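Protein YiiM (Escherichia coli, PDB 1O65) is of unknown function but carries a MOSC domain and may bind molybdenum and act in oxidoreductase chemistry. Local coordinates at residues L69-R74 against D103-S108; E75-W80 against A93-E98; V125-S130 against K211-T216. All blocks are in the same frame, centred on the assembly; numbering follows the deposited sequence.

Contact 1. Residues L69-R74 against D103-S108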
loop_
_atom_site.group_PDB
_atom_site.type_symbol
_atom_site.label_atom_id
_atom_site.label_comp_id
_atom_site.label_asym_id
_atom_site.label_seq_id
_atom_site.Cartn_x
_atom_site.Cartn_y
_atom_site.Cartn_z
ATOM N N LEU A 69 6.604 3.601 -3.697
ATOM C CA LEU A 69 6.438 3.870 -2.297
ATOM C C LEU A 69 5.412 2.960 -1.609
ATOM O O LEU A 69 4.313 2.760 -2.115
ATOM C CB LEU A 69 5.945 5.311 -2.065
ATOM C CG LEU A 69 6.892 6.469 -2.293
ATOM C CD1 LEU A 69 6.121 7.748 -2.588
ATOM C CD2 LEU A 69 7.825 6.696 -1.102
ATOM N N CYS A 70 5.736 2.507 -0.413
ATOM C CA CYS A 70 4.883 1.607 0.358
ATOM C C CYS A 70 4.371 2.338 1.603
ATOM O O CYS A 70 5.193 2.946 2.308
ATOM C CB CYS A 70 5.694 0.374 0.784
ATOM S SG CYS A 70 4.768 -0.745 1.903
ATOM N N HIS A 71 3.093 2.259 1.894
ATOM C CA HIS A 71 2.526 2.952 3.046
ATOM C C HIS A 71 1.959 1.966 4.061
ATOM O O HIS A 71 1.255 1.042 3.645
ATOM C CB HIS A 71 1.331 3.824 2.554
ATOM C CG HIS A 71 0.934 4.886 3.523
ATOM N ND1 HIS A 71 0.938 6.238 3.190
ATOM C CD2 HIS A 71 0.581 4.821 4.831
ATOM C CE1 HIS A 71 0.592 6.948 4.250
ATOM N NE2 HIS A 71 0.366 6.115 5.253
ATOM N N TYR A 72 2.185 2.172 5.358
ATOM C CA TYR A 72 1.534 1.292 6.344
ATOM C C TYR A 72 0.998 2.154 7.488
ATOM O O TYR A 72 1.676 2.997 8.088
ATOM C CB TYR A 72 2.403 0.161 6.830
ATOM C CG TYR A 72 1.665 -1.030 7.408
ATOM C CD1 TYR A 72 0.930 -1.883 6.597
ATOM C CD2 TYR A 72 1.705 -1.316 8.776
ATOM C CE1 TYR A 72 0.253 -2.975 7.096
ATOM C CE2 TYR A 72 1.033 -2.404 9.282
ATOM C CZ TYR A 72 0.309 -3.236 8.447
ATOM O OH TYR A 72 -0.367 -4.319 8.968
ATOM N N PRO A 73 -0.294 2.023 7.741
ATOM C CA PRO A 73 -0.901 2.807 8.806
ATOM C C PRO A 73 -0.390 2.352 10.156
ATOM O O PRO A 73 -0.432 1.136 10.473
ATOM C CB PRO A 73 -2.388 2.566 8.645
ATOM C CG PRO A 73 -2.571 2.023 7.252
ATOM C CD PRO A 73 -1.286 1.312 6.911
ATOM N N ARG A 74 0.074 3.290 10.983
ATOM C CA ARG A 74 0.456 2.930 12.352
ATOM C C ARG A 74 -0.741 2.365 13.120
ATOM O O ARG A 74 -0.507 1.600 14.070
ATOM C CB ARG A 74 1.044 4.089 13.157
ATOM C CG ARG A 74 2.439 4.514 12.706
ATOM C CD ARG A 74 3.128 5.413 13.737
ATOM N NE ARG A 74 2.579 6.755 13.674
ATOM C CZ ARG A 74 2.797 7.796 12.917
ATOM N NH1 ARG A 74 3.685 7.812 11.932
ATOM N NH2 ARG A 74 2.116 8.942 13.120
ATOM N N ASP A 103 -0.760 8.423 10.842
ATOM C CA ASP A 103 -1.986 8.229 11.591
ATOM C C ASP A 103 -3.094 8.877 10.717
ATOM O O ASP A 103 -2.723 9.733 9.907
ATOM C CB ASP A 103 -2.046 8.953 12.918
ATOM C CG ASP A 103 -1.203 8.358 14.022
ATOM O OD1 ASP A 103 -1.476 7.238 14.488
ATOM O OD2 ASP A 103 -0.265 9.082 14.423
ATOM N N GLY A 104 -4.337 8.454 10.844
ATOM C CA GLY A 104 -5.424 9.077 10.117
ATOM C C GLY A 104 -5.702 8.544 8.737
ATOM O O GLY A 104 -6.675 9.000 8.125
ATOM N N LEU A 105 -4.873 7.667 8.165
ATOM C CA LEU A 105 -5.096 7.134 6.829
ATOM C C LEU A 105 -5.151 5.614 6.861
ATOM O O LEU A 105 -4.181 4.943 7.256
ATOM C CB LEU A 105 -4.014 7.597 5.856
ATOM C CG LEU A 105 -4.053 9.063 5.430
ATOM C CD1 LEU A 105 -2.834 9.420 4.595
ATOM C CD2 LEU A 105 -5.305 9.370 4.632
ATOM N N THR A 106 -6.286 5.033 6.471
ATOM C CA THR A 106 -6.439 3.588 6.482
ATOM C C THR A 106 -7.010 3.085 5.165
ATOM O O THR A 106 -7.375 3.851 4.271
ATOM C CB THR A 106 -7.367 3.098 7.615
ATOM O OG1 THR A 106 -8.700 3.546 7.312
ATOM C CG2 THR A 106 -6.976 3.597 8.996
ATOM N N GLU A 107 -7.121 1.748 5.020
ATOM C CA GLU A 107 -7.696 1.174 3.817
ATOM C C GLU A 107 -9.123 1.662 3.579
ATOM O O GLU A 107 -9.565 1.726 2.413
ATOM C CB GLU A 107 -7.713 -0.371 3.895
ATOM C CG GLU A 107 -6.291 -0.942 3.907
ATOM C CD GLU A 107 -5.631 -0.891 5.264
ATOM O OE1 GLU A 107 -6.295 -0.594 6.314
ATOM O OE2 GLU A 107 -4.409 -1.115 5.319
ATOM N N SER A 108 -9.878 1.949 4.651
ATOM C CA SER A 108 -11.240 2.413 4.483
ATOM C C SER A 108 -11.375 3.883 4.166
ATOM O O SER A 108 -12.508 4.255 3.814
ATOM C CB SER A 108 -12.143 2.019 5.663
ATOM O OG SER A 108 -11.525 2.281 6.909
#
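Pro73 and Arg74 meet the irregular segment 103-108 with the two backbones running 122° apart, and Arg74 CA lies 5.9 Å from Asp103 CA. The polar end of the contact is a salt bridge in which Arg74 NH2 donates a hydrogen bond to Asp103 OD2 over 2.7 Å. The Arg74 chain bends at chi3 (-76°), which turns the guanidinium across the carboxylate rather than end-on to it. The two flat groups stand nearly perpendicular, and OD2 is met from well above the carboxylate plane, so a single nitrogen makes the bond and there is no paired, fork-like grip. Asp103 N sits over one face of the same guanidinium, while NH1 forms a second salt bridge, to Asp18. With an acid on two of its nitrogens, the positive charge of Arg74 is probably well balanced. Further in, the Pro73 ring leans on the Leu105 carbonyl: CB and CG of Pro73 each come to 3.3 Å from Leu105 O. Pro73 CG also lies 4.1 Å from Glu107 OE2, the side chains crossing at about a right angle; that carboxylate oxygen is held by Gly155 N and His76 NE2, which satisfy it at the apolar ring. On the strand itself, His71 CE1 touches Leu105 CD1 at 4.2 Å, obliquely to the imidazole. Tyr158 OH and Thr102 OG1 occupy the two ring nitrogens and fix its rotation, and Trp156 of the neighbouring strand packs against both Pro73 and Leu105. Strands 69-73 and 100-102 pair in parallel and are joined through helix 75-83, so the contact lies at the C-terminal ends of the two parallel strands of a beta-alpha-beta crossover within the mixed sheet of the MOSC domain.

Contact 2. Residues E75-W80 against A93-E98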
loop_
_atom_site.group_PDB
_atom_site.type_symbol
_atom_site.label_atom_id
_atom_site.label_comp_id
_atom_site.label_asym_id
_atom_site.label_seq_id
_atom_site.Cartn_x
_atom_site.Cartn_y
_atom_site.Cartn_z
ATOM N N GLU A 75 -1.987 2.729 12.811
ATOM C CA GLU A 75 -3.126 2.112 13.503
ATOM C C GLU A 75 -3.003 0.584 13.561
ATOM O O GLU A 75 -3.296 -0.015 14.603
ATOM C CB GLU A 75 -4.437 2.478 12.814
ATOM C CG GLU A 75 -4.893 3.911 12.880
ATOM C CD GLU A 75 -4.282 4.917 11.940
ATOM O OE1 GLU A 75 -3.225 4.677 11.308
ATOM O OE2 GLU A 75 -4.860 6.048 11.827
ATOM N N HIS A 76 -2.479 -0.099 12.531
ATOM C CA HIS A 76 -2.417 -1.545 12.536
ATOM C C HIS A 76 -1.455 -2.144 13.534
ATOM O O HIS A 76 -1.586 -3.337 13.836
ATOM C CB HIS A 76 -2.127 -2.133 11.148
ATOM C CG HIS A 76 -3.068 -1.703 10.075
ATOM N ND1 HIS A 76 -4.390 -1.411 10.321
ATOM C CD2 HIS A 76 -2.872 -1.515 8.751
ATOM C CE1 HIS A 76 -4.965 -1.017 9.199
ATOM N NE2 HIS A 76 -4.057 -1.097 8.225
ATOM N N TYR A 77 -0.446 -1.428 13.996
ATOM C CA TYR A 77 0.481 -1.958 14.997
ATOM C C TYR A 77 -0.257 -2.194 16.311
ATOM O O TYR A 77 0.024 -3.173 17.024
ATOM C CB TYR A 77 1.697 -1.036 15.192
ATOM C CG TYR A 77 2.620 -1.053 13.982
ATOM C CD1 TYR A 77 3.086 -2.257 13.481
ATOM C CD2 TYR A 77 2.958 0.122 13.305
ATOM C CE1 TYR A 77 3.926 -2.290 12.385
ATOM C CE2 TYR A 77 3.777 0.094 12.194
ATOM C CZ TYR A 77 4.264 -1.117 11.741
ATOM O OH TYR A 77 5.079 -1.177 10.646
ATOM N N LEU A 78 -1.178 -1.294 16.665
ATOM C CA LEU A 78 -1.995 -1.517 17.864
ATOM C C LEU A 78 -2.666 -2.893 17.746
ATOM O O LEU A 78 -2.563 -3.743 18.634
ATOM C CB LEU A 78 -3.087 -0.454 17.987
ATOM C CG LEU A 78 -2.588 0.989 18.176
ATOM C CD1 LEU A 78 -3.762 1.964 18.064
ATOM C CD2 LEU A 78 -1.888 1.128 19.528
ATOM N N TYR A 79 -3.360 -3.129 16.630
ATOM C CA TYR A 79 -3.991 -4.420 16.421
ATOM C C TYR A 79 -2.993 -5.572 16.505
ATOM O O TYR A 79 -3.257 -6.586 17.165
ATOM C CB TYR A 79 -4.734 -4.449 15.083
ATOM C CG TYR A 79 -5.300 -5.827 14.763
ATOM C CD1 TYR A 79 -6.540 -6.224 15.215
ATOM C CD2 TYR A 79 -4.565 -6.722 14.008
ATOM C CE1 TYR A 79 -7.030 -7.486 14.923
ATOM C CE2 TYR A 79 -5.054 -7.970 13.696
ATOM C CZ TYR A 79 -6.279 -8.356 14.162
ATOM O OH TYR A 79 -6.750 -9.617 13.856
ATOM N N TRP A 80 -1.839 -5.491 15.846
ATOM C CA TRP A 80 -0.904 -6.617 15.896
ATOM C C TRP A 80 -0.327 -6.834 17.278
ATOM O O TRP A 80 -0.272 -7.990 17.730
ATOM C CB TRP A 80 0.188 -6.513 14.840
ATOM C CG TRP A 80 -0.344 -6.513 13.436
ATOM C CD1 TRP A 80 -0.157 -5.546 12.504
ATOM C CD2 TRP A 80 -1.168 -7.522 12.821
ATOM N NE1 TRP A 80 -0.823 -5.879 11.350
ATOM C CE2 TRP A 80 -1.440 -7.090 11.510
ATOM C CE3 TRP A 80 -1.690 -8.745 13.238
ATOM C CZ2 TRP A 80 -2.210 -7.842 10.610
ATOM C CZ3 TRP A 80 -2.435 -9.503 12.347
ATOM C CH2 TRP A 80 -2.706 -9.048 11.039
ATOM N N ALA A 93 6.838 0.729 13.372
ATOM C CA ALA A 93 7.295 1.134 12.038
ATOM C C ALA A 93 8.820 1.091 12.017
ATOM O O ALA A 93 9.444 1.411 13.031
ATOM C CB ALA A 93 6.763 2.543 11.785
ATOM N N PRO A 94 9.452 0.654 10.941
ATOM C CA PRO A 94 8.757 0.202 9.748
ATOM C C PRO A 94 8.848 -1.298 9.559
ATOM O O PRO A 94 9.201 -1.798 8.474
ATOM C CB PRO A 94 9.545 0.929 8.653
ATOM C CG PRO A 94 10.963 0.802 9.151
ATOM C CD PRO A 94 10.878 0.955 10.638
ATOM N N ALA A 95 8.385 -2.059 10.552
ATOM C CA ALA A 95 8.465 -3.508 10.508
ATOM C C ALA A 95 7.864 -4.108 9.248
ATOM O O ALA A 95 8.315 -5.151 8.778
ATOM C CB ALA A 95 7.807 -4.138 11.726
ATOM N N PHE A 96 6.833 -3.492 8.675
ATOM C CA PHE A 96 6.223 -4.055 7.468
ATOM C C PHE A 96 6.909 -3.617 6.194
ATOM O O PHE A 96 6.379 -3.914 5.116
ATOM C CB PHE A 96 4.714 -3.732 7.438
ATOM C CG PHE A 96 3.922 -4.659 8.331
ATOM C CD1 PHE A 96 3.485 -5.887 7.871
ATOM C CD2 PHE A 96 3.660 -4.319 9.647
ATOM C CE1 PHE A 96 2.783 -6.745 8.696
ATOM C CE2 PHE A 96 2.957 -5.170 10.484
ATOM C CZ PHE A 96 2.516 -6.383 10.011
ATOM N N GLY A 97 8.047 -2.952 6.255
ATOM C CA GLY A 97 8.772 -2.523 5.072
ATOM C C GLY A 97 8.300 -1.188 4.497
ATOM O O GLY A 97 8.818 -0.732 3.468
ATOM N N GLU A 98 7.428 -0.458 5.172
ATOM C CA GLU A 98 6.925 0.795 4.656
ATOM C C GLU A 98 7.936 1.917 4.536
ATOM O O GLU A 98 8.915 2.063 5.264
ATOM C CB GLU A 98 5.751 1.283 5.530
ATOM C CG GLU A 98 6.143 1.679 6.937
ATOM C CD GLU A 98 5.947 0.531 7.910
ATOM O OE1 GLU A 98 6.257 -0.615 7.533
ATOM O OE2 GLU A 98 5.475 0.754 9.043
#
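Tyr77, Trp80 and Phe96 form an aromatic cluster between helix 75-83 and the loop that leads into strand 100-102. Tyr77 and Phe96 point opposite ways alongside each other and meet rim to rim: Tyr77 CE1 approaches Phe96 CD2 to 3.4 Å near the plane of the Phe96 ring, and neither ring covers the face of the other. The Trp80 side chain runs about perpendicular to that of Phe96, but the ring planes are only 36° apart; Trp80 CD1 lies 3.7 Å from Phe96 CE2, in neither a stack nor an edge-to-face pair. The indole NE1, also near Phe96, spends its proton on Tyr72 OH, and the Tyr72 ring in turn stacks on Phe96. The helix and loop together make the connection of a beta-alpha-beta crossover, in which the loop turns back beside the helix through a type I beta turn from Pro94 to Gly97, closed by Gly97 N to Pro94 O at 2.8 Å; Pro94 follows a cis peptide bond. Beyond the cluster, the Tyr77 hydroxyl reaches tip to tip for Glu98, OH donating to OE2 in a short bond of 2.5 Å. The Glu98 chain bends at chi2 (-95°) toward the hydroxyl; its carboxylate lies nearly coplanar with the phenol, 16° apart, and OE2 offers its syn lone pair. At the start of segment 93-98, Tyr77 CE2 lies 3.3 Å from Ala93 N.

Contact 3. Residues V125-S130 against K211-T216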
loop_
_atom_site.group_PDB
_atom_site.type_symbol
_atom_site.label_atom_id
_atom_site.label_comp_id
_atom_site.label_asym_id
_atom_site.label_seq_id
_atom_site.Cartn_x
_atom_site.Cartn_y
_atom_site.Cartn_z
ATOM N N VAL A 125 -2.122 6.597 -5.398
ATOM C CA VAL A 125 -2.349 5.243 -4.843
ATOM C C VAL A 125 -2.587 4.298 -6.010
ATOM O O VAL A 125 -3.469 4.553 -6.823
ATOM C CB VAL A 125 -3.512 5.205 -3.851
ATOM C CG1 VAL A 125 -3.782 3.787 -3.365
ATOM C CG2 VAL A 125 -3.215 6.133 -2.677
ATOM N N SER A 126 -1.781 3.246 -6.113
ATOM C CA SER A 126 -1.885 2.367 -7.286
ATOM C C SER A 126 -2.430 0.998 -6.978
ATOM O O SER A 126 -2.971 0.318 -7.853
ATOM C CB SER A 126 -0.470 2.254 -7.895
ATOM O OG SER A 126 0.299 1.432 -7.014
ATOM N N GLN A 127 -2.331 0.542 -5.729
ATOM C CA GLN A 127 -2.864 -0.771 -5.360
ATOM C C GLN A 127 -2.697 -1.017 -3.862
ATOM O O GLN A 127 -1.861 -0.382 -3.208
ATOM C CB GLN A 127 -2.084 -1.893 -6.085
ATOM C CG GLN A 127 -0.601 -1.924 -5.702
ATOM C CD GLN A 127 0.098 -3.182 -6.210
ATOM O OE1 GLN A 127 0.396 -3.354 -7.391
ATOM N NE2 GLN A 127 0.321 -4.137 -5.305
ATOM N N PRO A 128 -3.499 -1.933 -3.338
ATOM C CA PRO A 128 -3.335 -2.355 -1.936
ATOM C C PRO A 128 -2.031 -3.128 -1.876
ATOM O O PRO A 128 -1.562 -3.537 -2.951
ATOM C CB PRO A 128 -4.539 -3.212 -1.650
ATOM C CG PRO A 128 -5.485 -3.038 -2.785
ATOM C CD PRO A 128 -4.692 -2.521 -3.958
ATOM N N ARG A 129 -1.302 -3.123 -0.775
ATOM C CA ARG A 129 -0.064 -3.890 -0.678
ATOM C C ARG A 129 -0.433 -5.376 -0.538
ATOM O O ARG A 129 -1.350 -5.738 0.209
ATOM C CB ARG A 129 0.793 -3.392 0.476
ATOM C CG ARG A 129 2.161 -4.088 0.637
ATOM C CD ARG A 129 2.021 -5.279 1.598
ATOM N NE ARG A 129 3.333 -5.738 2.057
ATOM C CZ ARG A 129 4.075 -5.115 2.975
ATOM N NH1 ARG A 129 3.636 -3.989 3.549
ATOM N NH2 ARG A 129 5.271 -5.611 3.276
ATOM N N SER A 130 0.228 -6.217 -1.270
ATOM C CA SER A 130 0.073 -7.654 -1.329
ATOM C C SER A 130 0.945 -8.423 -0.342
ATOM O O SER A 130 2.108 -8.691 -0.638
ATOM C CB SER A 130 0.536 -8.125 -2.731
ATOM O OG SER A 130 -0.530 -8.462 -3.561
ATOM N N LYS A 211 -0.346 -1.761 -13.146
ATOM C CA LYS A 211 -0.420 -2.643 -14.313
ATOM C C LYS A 211 -0.595 -4.091 -13.882
ATOM O O LYS A 211 -1.424 -4.825 -14.442
ATOM C CB LYS A 211 0.791 -2.508 -15.223
ATOM C CG LYS A 211 0.909 -1.153 -15.913
ATOM C CD LYS A 211 2.064 -1.219 -16.913
ATOM C CE LYS A 211 2.093 -0.015 -17.827
ATOM N NZ LYS A 211 1.621 1.244 -17.154
ATOM N N SER A 212 0.107 -4.464 -12.833
ATOM C CA SER A 212 0.005 -5.834 -12.326
ATOM C C SER A 212 -1.396 -6.105 -11.777
ATOM O O SER A 212 -1.930 -7.194 -11.960
ATOM C CB SER A 212 1.087 -6.075 -11.283
ATOM O OG SER A 212 0.687 -5.541 -10.051
ATOM N N TRP A 213 -2.043 -5.152 -11.107
ATOM C CA TRP A 213 -3.412 -5.435 -10.637
ATOM C C TRP A 213 -4.370 -5.456 -11.819
ATOM O O TRP A 213 -5.314 -6.246 -11.820
ATOM C CB TRP A 213 -3.822 -4.469 -9.525
ATOM C CG TRP A 213 -3.408 -4.967 -8.172
ATOM C CD1 TRP A 213 -2.139 -5.282 -7.782
ATOM C CD2 TRP A 213 -4.262 -5.257 -7.057
ATOM N NE1 TRP A 213 -2.157 -5.728 -6.486
ATOM C CE2 TRP A 213 -3.435 -5.730 -6.016
ATOM C CE3 TRP A 213 -5.636 -5.172 -6.845
ATOM C CZ2 TRP A 213 -3.927 -6.100 -4.767
ATOM C CZ3 TRP A 213 -6.135 -5.535 -5.598
ATOM C CH2 TRP A 213 -5.290 -5.994 -4.574
ATOM N N THR A 214 -4.145 -4.625 -12.838
ATOM C CA THR A 214 -4.971 -4.636 -14.044
ATOM C C THR A 214 -4.909 -6.005 -14.719
ATOM O O THR A 214 -5.905 -6.615 -15.111
ATOM C CB THR A 214 -4.471 -3.558 -15.031
ATOM O OG1 THR A 214 -4.676 -2.263 -14.415
ATOM C CG2 THR A 214 -5.221 -3.640 -16.345
ATOM N N ARG A 215 -3.679 -6.512 -14.834
ATOM C CA ARG A 215 -3.406 -7.820 -15.396
ATOM C C ARG A 215 -4.118 -8.923 -14.633
ATOM O O ARG A 215 -4.884 -9.698 -15.216
ATOM C CB ARG A 215 -1.879 -8.055 -15.381
ATOM C CG ARG A 215 -1.483 -9.414 -15.916
ATOM C CD ARG A 215 -0.005 -9.678 -15.776
ATOM N NE ARG A 215 0.464 -10.739 -16.603
ATOM C CZ ARG A 215 0.177 -12.004 -16.733
ATOM N NH1 ARG A 215 -0.754 -12.589 -15.982
ATOM N NH2 ARG A 215 0.847 -12.721 -17.651
ATOM N N THR A 216 -3.953 -8.984 -13.313
ATOM C CA THR A 216 -4.615 -10.027 -12.524
ATOM C C THR A 216 -6.128 -9.990 -12.722
ATOM O O THR A 216 -6.789 -11.005 -12.953
ATOM C CB THR A 216 -4.332 -9.831 -11.029
ATOM O OG1 THR A 216 -2.918 -9.900 -10.838
ATOM C CG2 THR A 216 -5.035 -10.868 -10.164
#
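Trp213, in the first turn of helix 211-223, carries most of the contact between that helix, in the YiiM-like three-helix region, and strand 121-128 of the MOSC sheet, near the strand's C-terminal end. The axes of the short segments, strand 125-128 and helix 211-216, cross at 51° and pass 8.4 Å apart. One face of the indole lies flat on two consecutive residues. Gln127 CB stands 3.8 Å above the centroid of the Trp213 five-membered ring, and Pro128 CD stands 3.6 Å above that of the six-membered ring; both are CH-pi contacts lying close to the ring normal. Pro128 CG extends the overlap to the far rim, 3.5 Å from Trp213 CH2, and Ser130 OG lies at the ring edge near CZ2. Gln127 has CG tucked between its backbone N and carbonyl carbon (chi1 62°) and is extended beyond, which carries its amide across the pyrrole edge with the amide and ring planes 57° apart. There Gln127 OE1 comes to 3.2 Å from Trp213 CD1 and takes a hydrogen bond from Ser210 OG, just before the helix. Gln127 NE2 sits 3.2 Å from Trp213 NE1, but both are donors and do not bond; NE2 instead donates one hydrogen to Pro128 O, 3.1 Å away, approaching close to the C=O direction although the N-H is bent from it. Trp191 of helix 183-191 meets the indole edge-to-face. The union of strand and helix is therefore chiefly apolar and aromatic, made by aliphatic hydrogens on an electron-rich ring, while the buried Gln127 amide finds a partner at each end, Ser210 OG for OE1 and Pro128 O for NE2, and these probably help to keep it beside the ring.

Overall arrangement
From the N terminus, the chain enters contact 1 on strand 69-73 and passes at once into helix 75-83, the first half of contact 2. Segment 93-98 closes contact 2 before strand 100-102; the loop segment 103-108 then closes contact 1 around it, so contact 2 is nested within contact 1. They touch through Tyr72 and through Glu75, which bonds Gly104 N. Contact 3 opens later, on strand 121-128, and closes some 80 residues on in helix 211-223, tying the helical C-terminal region to the sheet that contact 1 also reaches. Arg129 bridges back to Phe96 O, although the centres of contacts 2 and 3 lie about 21 Å apart.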